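Side-chain contacts in Phthiocerol/phthiodiolone dimycocerosyl transferase (Mycobacterium tuberculosis, PDB 1Q9J), which probably transfers mycocerosic acids from mycocerosic acid synthase onto phthiocerol and related alcohols, the diesterification that completes the synthesis of dimycocerosate ester lipids: residues A[219-222]-A[223-227]; A[325-328]-A[329-332]. All blocks are in the same frame, centred on the assembly; numbering follows the deposited sequence.

Contact 1. Residues A[219-222]-A[223-227]; sequences SKQQ and TSDLM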
loop_
_atom_site.group_PDB
_atom_site.type_symbol
_atom_site.label_atom_id
_atom_site.label_comp_id
_atom_site.label_asym_id
_atom_site.label_seq_id
_atom_site.Cartn_x
_atom_site.Cartn_y
_atom_site.Cartn_z
ATOM N N SER A 219 -21.365 -7.893 1.638
ATOM C CA SER A 219 -21.796 -9.144 2.246
ATOM C C SER A 219 -21.103 -10.320 1.588
ATOM O O SER A 219 -20.826 -10.292 0.388
ATOM C CB SER A 219 -23.311 -9.310 2.101
ATOM O OG SER A 219 -23.705 -9.190 0.743
ATOM N N LYS A 220 -20.821 -11.350 2.380
ATOM C CA LYS A 220 -20.177 -12.552 1.870
ATOM C C LYS A 220 -20.848 -12.939 0.558
ATOM O O LYS A 220 -20.203 -13.451 -0.353
ATOM C CB LYS A 220 -20.315 -13.697 2.877
ATOM C CG LYS A 220 -19.521 -13.498 4.161
ATOM C CD LYS A 220 -20.146 -14.263 5.319
ATOM C CE LYS A 220 -21.494 -13.644 5.718
ATOM N NZ LYS A 220 -22.168 -14.366 6.842
ATOM N N GLN A 221 -22.148 -12.680 0.461
ATOM C CA GLN A 221 -22.875 -13.004 -0.753
ATOM C C GLN A 221 -22.589 -12.021 -1.877
ATOM O O GLN A 221 -22.110 -12.423 -2.931
ATOM C CB GLN A 221 -24.380 -13.061 -0.495
ATOM C CG GLN A 221 -24.925 -14.472 -0.309
ATOM C CD GLN A 221 -24.367 -15.460 -1.331
ATOM O OE1 GLN A 221 -23.306 -16.056 -1.119
ATOM N NE2 GLN A 221 -25.070 -15.622 -2.452
ATOM N N GLN A 222 -22.879 -10.742 -1.662
ATOM C CA GLN A 222 -22.641 -9.740 -2.693
ATOM C C GLN A 222 -21.249 -9.866 -3.299
ATOM O O GLN A 222 -21.038 -9.526 -4.465
ATOM C CB GLN A 222 -22.800 -8.333 -2.133
ATOM C CG GLN A 222 -24.210 -7.909 -1.871
ATOM C CD GLN A 222 -24.239 -6.599 -1.133
ATOM O OE1 GLN A 222 -23.708 -6.489 -0.026
ATOM N NE2 GLN A 222 -24.853 -5.590 -1.738
ATOM N N THR A 223 -20.290 -10.333 -2.504
ATOM C CA THR A 223 -18.929 -10.505 -3.006
ATOM C C THR A 223 -18.990 -11.652 -4.020
ATOM O O THR A 223 -18.707 -11.450 -5.203
ATOM C CB THR A 223 -17.927 -10.848 -1.858
ATOM O OG1 THR A 223 -18.015 -9.850 -0.835
ATOM C CG2 THR A 223 -16.495 -10.866 -2.374
ATOM N N SER A 224 -19.395 -12.836 -3.554
ATOM C CA SER A 224 -19.513 -14.029 -4.400
ATOM C C SER A 224 -20.243 -13.769 -5.714
ATOM O O SER A 224 -19.956 -14.400 -6.734
ATOM C CB SER A 224 -20.225 -15.150 -3.637
ATOM O OG SER A 224 -19.424 -15.581 -2.552
ATOM N N ASP A 225 -21.189 -12.838 -5.673
ATOM C CA ASP A 225 -21.971 -12.451 -6.839
ATOM C C ASP A 225 -21.081 -11.688 -7.802
ATOM O O ASP A 225 -21.120 -11.910 -9.011
ATOM C CB ASP A 225 -23.133 -11.552 -6.410
ATOM C CG ASP A 225 -24.403 -12.331 -6.116
ATOM O OD1 ASP A 225 -24.335 -13.375 -5.419
ATOM O OD2 ASP A 225 -25.474 -11.880 -6.579
ATOM N N LEU A 226 -20.281 -10.778 -7.256
ATOM C CA LEU A 226 -19.385 -9.981 -8.082
ATOM C C LEU A 226 -18.268 -10.878 -8.613
ATOM O O LEU A 226 -17.797 -10.693 -9.737
ATOM C CB LEU A 226 -18.807 -8.812 -7.275
ATOM C CG LEU A 226 -18.171 -7.671 -8.079
ATOM C CD1 LEU A 226 -19.176 -7.104 -9.065
ATOM C CD2 LEU A 226 -17.683 -6.584 -7.133
ATOM N N MET A 227 -17.852 -11.858 -7.815
ATOM C CA MET A 227 -16.802 -12.771 -8.259
ATOM C C MET A 227 -17.298 -13.661 -9.388
ATOM O O MET A 227 -16.632 -13.807 -10.418
ATOM C CB MET A 227 -16.303 -13.638 -7.107
ATOM C CG MET A 227 -15.438 -12.889 -6.127
ATOM S SD MET A 227 -14.591 -13.995 -5.010
ATOM C CE MET A 227 -15.797 -14.148 -3.654
#

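Contact 2. Residues A[325-328]-A[329-332]; sequences LHFG and TAFE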
loop_
_atom_site.group_PDB
_atom_site.type_symbol
_atom_site.label_atom_id
_atom_site.label_comp_id
_atom_site.label_asym_id
_atom_site.label_seq_id
_atom_site.Cartn_x
_atom_site.Cartn_y
_atom_site.Cartn_z
ATOM N N LEU A 325 8.720 5.280 -13.906
ATOM C CA LEU A 325 7.524 5.518 -13.116
ATOM C C LEU A 325 7.321 4.536 -11.962
ATOM O O LEU A 325 7.333 3.321 -12.150
ATOM C CB LEU A 325 6.285 5.499 -14.022
ATOM C CG LEU A 325 5.406 6.761 -14.077
ATOM C CD1 LEU A 325 4.134 6.458 -14.877
ATOM C CD2 LEU A 325 5.026 7.213 -12.653
ATOM N N HIS A 326 7.133 5.067 -10.759
ATOM C CA HIS A 326 6.878 4.227 -9.590
ATOM C C HIS A 326 5.537 4.651 -9.009
ATOM O O HIS A 326 5.054 5.750 -9.278
ATOM C CB HIS A 326 7.986 4.383 -8.535
ATOM C CG HIS A 326 8.189 5.791 -8.065
ATOM N ND1 HIS A 326 8.702 6.779 -8.878
ATOM C CD2 HIS A 326 7.943 6.378 -6.870
ATOM C CE1 HIS A 326 8.762 7.914 -8.204
ATOM N NE2 HIS A 326 8.306 7.699 -6.983
ATOM N N PHE A 327 4.937 3.795 -8.199
ATOM C CA PHE A 327 3.646 4.142 -7.634
ATOM C C PHE A 327 3.743 5.181 -6.520
ATOM O O PHE A 327 2.728 5.689 -6.054
ATOM C CB PHE A 327 2.929 2.883 -7.141
ATOM C CG PHE A 327 1.444 3.071 -6.921
ATOM C CD1 PHE A 327 0.649 3.714 -7.875
ATOM C CD2 PHE A 327 0.833 2.564 -5.781
ATOM C CE1 PHE A 327 -0.738 3.843 -7.693
ATOM C CE2 PHE A 327 -0.552 2.690 -5.596
ATOM C CZ PHE A 327 -1.337 3.330 -6.558
ATOM N N GLY A 328 4.955 5.510 -6.092
ATOM C CA GLY A 328 5.070 6.521 -5.062
ATOM C C GLY A 328 4.475 7.839 -5.552
ATOM O O GLY A 328 3.988 8.649 -4.759
ATOM N N THR A 329 4.512 8.053 -6.866
ATOM C CA THR A 329 3.989 9.280 -7.469
ATOM C C THR A 329 2.558 9.595 -7.025
ATOM O O THR A 329 2.093 10.733 -7.132
ATOM C CB THR A 329 4.010 9.204 -9.022
ATOM O OG1 THR A 329 3.098 8.193 -9.479
ATOM C CG2 THR A 329 5.407 8.876 -9.523
ATOM N N ALA A 330 1.865 8.577 -6.528
ATOM C CA ALA A 330 0.496 8.734 -6.060
ATOM C C ALA A 330 0.387 9.848 -5.029
ATOM O O ALA A 330 -0.594 10.579 -5.017
ATOM C CB ALA A 330 0.002 7.427 -5.461
ATOM N N PHE A 331 1.395 9.966 -4.169
ATOM C CA PHE A 331 1.409 10.982 -3.128
ATOM C C PHE A 331 1.728 12.366 -3.660
ATOM O O PHE A 331 1.952 13.296 -2.895
ATOM C CB PHE A 331 2.414 10.614 -2.039
ATOM C CG PHE A 331 2.004 9.435 -1.223
ATOM C CD1 PHE A 331 2.327 8.146 -1.625
ATOM C CD2 PHE A 331 1.260 9.610 -0.068
ATOM C CE1 PHE A 331 1.911 7.041 -0.883
ATOM C CE2 PHE A 331 0.838 8.515 0.683
ATOM C CZ PHE A 331 1.166 7.228 0.272
ATOM N N GLU A 332 1.761 12.504 -4.974
ATOM C CA GLU A 332 2.031 13.798 -5.563
ATOM C C GLU A 332 0.789 14.267 -6.306
ATOM O O GLU A 332 0.866 15.122 -7.184
ATOM C CB GLU A 332 3.216 13.693 -6.512
ATOM C CG GLU A 332 4.469 13.240 -5.816
ATOM C CD GLU A 332 5.621 13.064 -6.770
ATOM O OE1 GLU A 332 5.522 12.205 -7.668
ATOM O OE2 GLU A 332 6.625 13.788 -6.632
#

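Contact 1. Residues A[219-222]-A[223-227]
T223 turns back on S219, and the first turn of helix 220-230 is gripped there from two directions. The backbone N of T223 reaches S219 O at 2.9 Å. T223 OG1 comes to S219 O at 3.1 Å, but from above the carbonyl plane, 51° out of it. The hydroxyl can do so because chi1 of -55° lays OG1 beside its own backbone N and sends CG2 the other way, anti to that nitrogen. OG1 is also engaged by L388 N, so the threonine ties the helix start to strand 387-393.

The same serine caps the helix. S219 OG accepts from Q222 N at 3.0 Å, and S219 N gives its hydrogen to Q222 OE1 at 3.2 Å in a nearly straight bond, the reciprocal pair of a capping box with glutamine in the usual place of glutamate. Q222 OE1 lies 2.8 Å from S219 OG as well and accepts from that hydroxyl, so two donors hold the end of an otherwise extended side chain over the helix start.

S224 does likewise with K220: S224 OG, again beside the backbone N, bonds to K220 O at 3.2 Å, and that oxygen also takes a weak bond from S224 N. Q221 and D225 meet without bonding; Q221 NE2 stands 3.8 Å from D225 OD1, with amide and carboxylate planes 88° apart.

Chemically, uncharged groups cap the helix start: serine and glutamine take up the amides of Q222 and S219, while the hydroxyls of T223 and S224 return their hydrogens to main-chain oxygens. The carboxylate of D225, not bonded to Q221, would probably feel only a weak electrostatic attraction to its amide.

Contact 2. Residues A[325-328]-A[329-332]
The methyl of T329 sits over one face of the H326 imidazole, a CH-pi contact in which T329 CG2 stands 4.0 Å from the centroid of the H326 ring and 20° off its normal. It lies toward the rim on the CE1 side, with T329 CG2 3.7 Å from H326 CE1. Both torsions serve this meeting. H326 holds CG between its backbone N and carbonyl carbon (chi1 57°), which folds the ring back over the following turn; T329 takes the same choice for OG1 (chi1 66°), so that CG2 falls anti to the carbonyl carbon and faces the ring. The hydroxyl is thereby aimed at the preceding turn, T329 OG1 reaching H326 O at 3.1 Å, nearly in line with the carbonyl. T329 N makes a weak bond to that oxygen as well. L325 crosses the threonine at about a right angle, L325 CD2 lying 3.6 Å from T329 CG2, and the methyl is thus shared between leucine and imidazole.

Further along, A330 CB stands over the rim of one face of the F327 ring, 4.3 Å from F327 CE1. F331 presents its ring edge to G328 O, while F331 N bonds to G328 O at 3.0 Å. The same ring meets F368 edge-to-face and packs on V16.

The bonds from F331 N to G328 O and from E332 N to T329 O, three residues back, are those of a short 3-10 segment, 327-331. It carries the F331 side chain to about 4 Å from that of H124, the probable proton acceptor, a placement consistent with lining the active site between the two related domains of this acyltransferase.

Overall arrangement
Contacts 1 and 2 follow one another along the chain, both in the C-terminal family region, yet they do not touch: their centres are 31 Å apart and their nearest atoms about 19 Å. Both use hydroxyl-to-carbonyl bonds close to the start of a helical segment, but in different surroundings. The centre of contact 1 lies about 24 Å from that of the chain, away from the annotated sites, against helix 399-412 and strand 387-393. The centre of contact 2 lies about 11 Å from that of the chain, with the F327 side chain about 7 Å from that of D128, which probably helps organise the active site.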